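Local coordinates for protein succinate-semialdehyde dehydrogenase (Streptococcus pyogenes MGAS1882, PDB 4OGD) that probably oxidises succinic semialdehyde to succinate with NADP+ as cofactor, as a member of the aldehyde dehydrogenase family, at residues A[3-8]-A[71-76]; A[259-264]-A[303-308]. All coordinates share one frame; numbering follows the deposited sequence.

Interaction 1. Residues A[3-8]-A[71-76]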
loop_
_atom_site.group_PDB
_atom_site.type_symbol
_atom_site.label_atom_id
_atom_site.label_comp_id
_atom_site.label_asym_id
_atom_site.label_seq_id
_atom_site.Cartn_x
_atom_site.Cartn_y
_atom_site.Cartn_z
ATOM N N TYR A 3 20.296 -1.228 -23.466
ATOM C CA TYR A 3 19.075 -0.589 -23.941
ATOM C C TYR A 3 19.137 -0.405 -25.457
ATOM O O TYR A 3 19.914 0.404 -25.965
ATOM C CB TYR A 3 18.858 0.750 -23.232
ATOM C CG TYR A 3 18.475 0.628 -21.767
ATOM C CD1 TYR A 3 17.141 0.498 -21.388
ATOM C CD2 TYR A 3 19.440 0.675 -20.762
ATOM C CE1 TYR A 3 16.777 0.398 -20.049
ATOM C CE2 TYR A 3 19.089 0.569 -19.424
ATOM C CZ TYR A 3 17.753 0.436 -19.070
ATOM O OH TYR A 3 17.388 0.336 -17.740
ATOM N N GLN A 4 18.322 -1.172 -26.177
ATOM C CA GLN A 4 18.358 -1.173 -27.635
ATOM C C GLN A 4 16.955 -1.231 -28.201
ATOM O O GLN A 4 16.112 -1.974 -27.695
ATOM C CB GLN A 4 19.090 -2.417 -28.143
ATOM C CG GLN A 4 20.513 -2.564 -27.669
ATOM C CD GLN A 4 21.483 -2.697 -28.826
ATOM O OE1 GLN A 4 22.068 -1.713 -29.274
ATOM N NE2 GLN A 4 21.651 -3.914 -29.321
ATOM N N THR A 5 16.703 -0.468 -29.260
ATOM C CA THR A 5 15.510 -0.702 -30.055
ATOM C C THR A 5 15.861 -1.743 -31.106
ATOM O O THR A 5 16.712 -1.504 -31.959
ATOM C CB THR A 5 15.020 0.561 -30.775
ATOM O OG1 THR A 5 14.670 1.565 -29.811
ATOM C CG2 THR A 5 13.808 0.231 -31.652
ATOM N N ILE A 6 15.237 -2.911 -31.009
ATOM C CA ILE A 6 15.359 -3.936 -32.040
ATOM C C ILE A 6 13.966 -4.287 -32.534
ATOM O O ILE A 6 13.164 -4.860 -31.793
ATOM C CB ILE A 6 16.041 -5.201 -31.499
ATOM C CG1 ILE A 6 17.385 -4.843 -30.867
ATOM C CG2 ILE A 6 16.216 -6.238 -32.610
ATOM C CD1 ILE A 6 18.061 -6.002 -30.172
ATOM N N TYR A 7 13.681 -3.942 -33.788
ATOM C CA TYR A 7 12.345 -4.102 -34.359
ATOM C C TYR A 7 11.942 -5.576 -34.387
ATOM O O TYR A 7 12.597 -6.381 -35.048
ATOM C CB TYR A 7 12.338 -3.536 -35.782
ATOM C CG TYR A 7 10.977 -3.365 -36.422
ATOM C CD1 TYR A 7 9.819 -3.314 -35.659
ATOM C CD2 TYR A 7 10.856 -3.251 -37.803
ATOM C CE1 TYR A 7 8.579 -3.153 -36.253
ATOM C CE2 TYR A 7 9.619 -3.092 -38.407
ATOM C CZ TYR A 7 8.489 -3.039 -37.628
ATOM O OH TYR A 7 7.267 -2.877 -38.225
ATOM N N PRO A 8 10.874 -5.942 -33.662
ATOM C CA PRO A 8 10.476 -7.354 -33.627
ATOM C C PRO A 8 10.015 -7.934 -34.965
ATOM O O PRO A 8 9.881 -9.148 -35.065
ATOM C CB PRO A 8 9.317 -7.358 -32.618
ATOM C CG PRO A 8 9.621 -6.224 -31.716
ATOM C CD PRO A 8 10.158 -5.151 -32.641
ATOM N N THR A 71 5.464 0.650 -31.997
ATOM C CA THR A 71 5.540 -0.480 -32.926
ATOM C C THR A 71 6.990 -0.878 -33.219
ATOM O O THR A 71 7.345 -2.064 -33.191
ATOM C CB THR A 71 4.822 -0.149 -34.243
ATOM O OG1 THR A 71 3.419 0.025 -33.996
ATOM C CG2 THR A 71 5.036 -1.272 -35.269
ATOM N N LYS A 72 7.835 0.111 -33.500
ATOM C CA LYS A 72 9.237 -0.174 -33.784
ATOM C C LYS A 72 10.017 -0.712 -32.577
ATOM O O LYS A 72 10.969 -1.471 -32.750
ATOM C CB LYS A 72 9.929 1.041 -34.427
ATOM C CG LYS A 72 9.348 1.428 -35.804
ATOM C CD LYS A 72 9.610 0.350 -36.859
ATOM C CE LYS A 72 8.809 0.581 -38.148
ATOM N NZ LYS A 72 9.236 1.810 -38.895
ATOM N N ASP A 73 9.604 -0.346 -31.364
ATOM C CA ASP A 73 10.254 -0.850 -30.145
ATOM C C ASP A 73 9.853 -2.294 -29.844
ATOM O O ASP A 73 10.706 -3.176 -29.658
ATOM C CB ASP A 73 9.870 0.002 -28.917
ATOM C CG ASP A 73 10.863 1.132 -28.624
ATOM O OD1 ASP A 73 11.899 1.277 -29.313
ATOM O OD2 ASP A 73 10.597 1.882 -27.663
ATOM N N MET A 74 8.554 -2.541 -29.779
ATOM C CA MET A 74 8.101 -3.814 -29.227
ATOM C C MET A 74 7.156 -4.619 -30.111
ATOM O O MET A 74 6.670 -5.674 -29.698
ATOM C CB MET A 74 7.544 -3.619 -27.808
ATOM C CG MET A 74 6.515 -2.508 -27.658
ATOM S SD MET A 74 4.943 -2.884 -28.431
ATOM C CE MET A 74 4.476 -4.355 -27.504
ATOM N N GLY A 75 6.898 -4.129 -31.322
ATOM C CA GLY A 75 6.246 -4.930 -32.346
ATOM C C GLY A 75 4.744 -4.852 -32.516
ATOM O O GLY A 75 4.216 -5.459 -33.450
ATOM N N LYS A 76 4.038 -4.148 -31.631
ATOM C CA LYS A 76 2.580 -4.197 -31.682
ATOM C C LYS A 76 2.037 -3.552 -32.939
ATOM O O LYS A 76 2.684 -2.683 -33.527
ATOM C CB LYS A 76 1.924 -3.578 -30.443
ATOM C CG LYS A 76 2.055 -2.070 -30.303
ATOM C CD LYS A 76 1.155 -1.567 -29.166
ATOM C CE LYS A 76 1.523 -2.185 -27.811
ATOM N NZ LYS A 76 0.479 -1.924 -26.759
HETATM O O HOH W 1 13.309 -3.430 -29.069
#
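Tyr7 and Lys72 make the main apolar contact, a CH-pi arrangement in which Lys72 CD sits 3.6 Å from the centroid of the Tyr7 ring and only 7° off its normal. The bend of the lysine chain at chi2 (-66°) brings CD over the ring, and the bend at chi4 turns NZ, which goes on to a salt bridge with Glu68. Tyr7 CG stands anti to the backbone N (chi1 -168°), carrying the ring beside Thr71, whose carbonyl O lies near the ring plane, at the edge by CE1.

Among polar contacts, Thr5 OG1 donates to Asp73 OD1 at 2.8 Å, nearly in line with the carboxylate C-O bond; Asp73 OD2 is held by Ser163. Water 1 accepts from Ile6 N and bridges to Asp73 O. Lys72 O is buried without a conventional partner, but Tyr7 CA approaches it at 3.4 Å in a CA-H...O contact.

The Pro8 ring packs on the backbone at the helix end, CG 3.4 Å from Met74 C, beside Gly75, which takes positive phi just past the helix. Here the first strand of the N-terminal beta hairpin, formed by 4-7 and antiparallel 12-16, packs on the C-terminal end of helix 63-74.

Interaction 2. Residues A[259-264]-A[303-308]; sequences AGQVCT and APLSSA
Ala259 and Ala303 bring the two irregular backbones closest, their CA atoms 5.9 Å apart, with Ala259 in a left-handed conformation (phi 52°, psi 30°) and its methyl directed at the facing segment. That methyl supplies the apolar part of the contact: Ala259 CB touches Leu305 CD2 at 3.6 Å and also rests against the carbonyl O of Ala303. Leu305 CD2 is shared, because the Gln261 side chain crosses that of Leu305 obliquely, with Gln261 CD 3.7 Å from Leu305 CD2.

Gln261, centre of an inverse gamma turn, belongs to a Gly-Gln-Val-Cys sequence matching the motif that carries the nucleophilic cysteine in aldehyde dehydrogenases. Cys263 is therefore probably the equivalent cysteine here, although it lies beyond the contact itself. The glutamine side chain runs the other way, extended beyond CG, and its amide is engaged through both heteroatoms. Gln261 OE1 accepts from Ser306 N at 3.2 Å, in the carbonyl plane and on a lone pair, though the N-H...O angle of 147° shows a somewhat bent bond. On the opposite end of the amide, Gln261 NE2 donates to Asn258 O and to water 3, which in turn donates to Pro304 O; these bonds together would fix the rotation of the amide. A second solvent bridge, water 2, accepts from Ala303 N at 2.9 Å and, weakly, from Ala259 N. Trp131 packs against both Gln261 and Ser306, while Ser307 caps the following helix, 308-323, through OG to Ala310 N.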
loop_
_atom_site.group_PDB
_atom_site.type_symbol
_atom_site.label_atom_id
_atom_site.label_comp_id
_atom_site.label_asym_id
_atom_site.label_seq_id
_atom_site.Cartn_x
_atom_site.Cartn_y
_atom_site.Cartn_z
ATOM N N ALA A 259 -1.186 -9.584 -29.519
ATOM C CA ALA A 259 -0.699 -10.960 -29.639
ATOM C C ALA A 259 -0.780 -11.739 -28.331
ATOM O O ALA A 259 0.021 -12.641 -28.082
ATOM C CB ALA A 259 0.738 -10.991 -30.220
ATOM N N GLY A 260 -1.754 -11.388 -27.498
ATOM C CA GLY A 260 -1.974 -12.093 -26.245
ATOM C C GLY A 260 -1.073 -11.641 -25.114
ATOM O O GLY A 260 -1.149 -12.181 -24.010
ATOM N N GLN A 261 -0.237 -10.638 -25.381
ATOM C CA GLN A 261 0.743 -10.164 -24.412
ATOM C C GLN A 261 0.119 -9.109 -23.500
ATOM O O GLN A 261 0.582 -7.968 -23.434
ATOM C CB GLN A 261 1.948 -9.587 -25.150
ATOM C CG GLN A 261 2.561 -10.564 -26.160
ATOM C CD GLN A 261 3.649 -9.910 -26.990
ATOM O OE1 GLN A 261 4.836 -10.216 -26.838
ATOM N NE2 GLN A 261 3.253 -8.994 -27.871
ATOM N N VAL A 262 -0.945 -9.496 -22.802
ATOM C CA VAL A 262 -1.739 -8.540 -22.038
ATOM C C VAL A 262 -2.018 -9.183 -20.697
ATOM O O VAL A 262 -2.443 -10.342 -20.644
ATOM C CB VAL A 262 -3.071 -8.223 -22.758
ATOM C CG1 VAL A 262 -3.895 -7.204 -21.977
ATOM C CG2 VAL A 262 -2.805 -7.688 -24.153
ATOM N N CYS A 263 -1.746 -8.462 -19.614
ATOM C CA CYS A 263 -1.983 -9.019 -18.288
ATOM C C CYS A 263 -3.455 -9.398 -18.097
ATOM O O CYS A 263 -3.761 -10.360 -17.387
ATOM C CB CYS A 263 -1.525 -8.037 -17.210
ATOM S SG CYS A 263 -2.220 -6.397 -17.373
ATOM N N THR A 264 -4.353 -8.660 -18.755
ATOM C CA THR A 264 -5.786 -8.945 -18.718
ATOM C C THR A 264 -6.292 -9.657 -19.984
ATOM O O THR A 264 -7.479 -9.574 -20.329
ATOM C CB THR A 264 -6.621 -7.655 -18.501
ATOM O OG1 THR A 264 -6.177 -6.638 -19.409
ATOM C CG2 THR A 264 -6.479 -7.151 -17.068
ATOM N N ALA A 303 0.477 -9.386 -34.595
ATOM C CA ALA A 303 1.835 -8.863 -34.512
ATOM C C ALA A 303 2.828 -9.953 -34.114
ATOM O O ALA A 303 2.435 -10.981 -33.559
ATOM C CB ALA A 303 1.883 -7.705 -33.496
ATOM N N PRO A 304 4.121 -9.743 -34.416
ATOM C CA PRO A 304 5.136 -10.628 -33.841
ATOM C C PRO A 304 5.229 -10.345 -32.348
ATOM O O PRO A 304 4.850 -9.246 -31.925
ATOM C CB PRO A 304 6.423 -10.171 -34.527
ATOM C CG PRO A 304 6.180 -8.710 -34.825
ATOM C CD PRO A 304 4.718 -8.617 -35.165
ATOM N N LEU A 305 5.724 -11.298 -31.565
ATOM C CA LEU A 305 5.952 -11.042 -30.144
ATOM C C LEU A 305 7.108 -10.061 -29.963
ATOM O O LEU A 305 7.851 -9.778 -30.909
ATOM C CB LEU A 305 6.200 -12.342 -29.376
ATOM C CG LEU A 305 5.112 -13.417 -29.456
ATOM C CD1 LEU A 305 5.342 -14.492 -28.391
ATOM C CD2 LEU A 305 3.726 -12.822 -29.320
ATOM N N SER A 306 7.280 -9.559 -28.744
ATOM C CA SER A 306 8.161 -8.415 -28.504
ATOM C C SER A 306 9.664 -8.694 -28.514
ATOM O O SER A 306 10.460 -7.755 -28.612
ATOM C CB SER A 306 7.789 -7.741 -27.182
ATOM O OG SER A 306 8.044 -8.619 -26.103
ATOM N N SER A 307 10.063 -9.960 -28.400
ATOM C CA SER A 307 11.485 -10.303 -28.429
ATOM C C SER A 307 11.678 -11.765 -28.805
ATOM O O SER A 307 10.733 -12.544 -28.791
ATOM C CB SER A 307 12.145 -10.027 -27.072
ATOM O OG SER A 307 11.721 -10.966 -26.090
ATOM N N ALA A 308 12.909 -12.139 -29.131
ATOM C CA ALA A 308 13.202 -13.534 -29.435
ATOM C C ALA A 308 12.968 -14.398 -28.202
ATOM O O ALA A 308 12.451 -15.513 -28.310
ATOM C CB ALA A 308 14.630 -13.680 -29.926
HETATM O O HOH W 2 -1.341 -8.503 -32.527
HETATM O O HOH W 3 4.568 -7.353 -29.919
#

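Overall arrangement
Interactions 1 and 2 follow one another along the chain, their centres 12 Å apart on the same side of the chain's centre, and they meet directly through segment 303-308. Gly75 O lies 3.2 Å from Ala303 CB, and Pro8 CB lies 3.3 Å from Leu305 O. The N-terminal hairpin and the end of helix 63-74 thus border loop 303-308, ahead of helix 308-323, and this loop in turn touches segment 259-264, which precedes strand 268-272 of the seven-stranded mixed sheet. Shared neighbours reinforce the connection: His340 bonds the backbones of Pro8 and Leu305, and Asn132 bonds Lys76 and Gln261. The chain's beginning is thereby joined by continuous packing to the probable active-site segment.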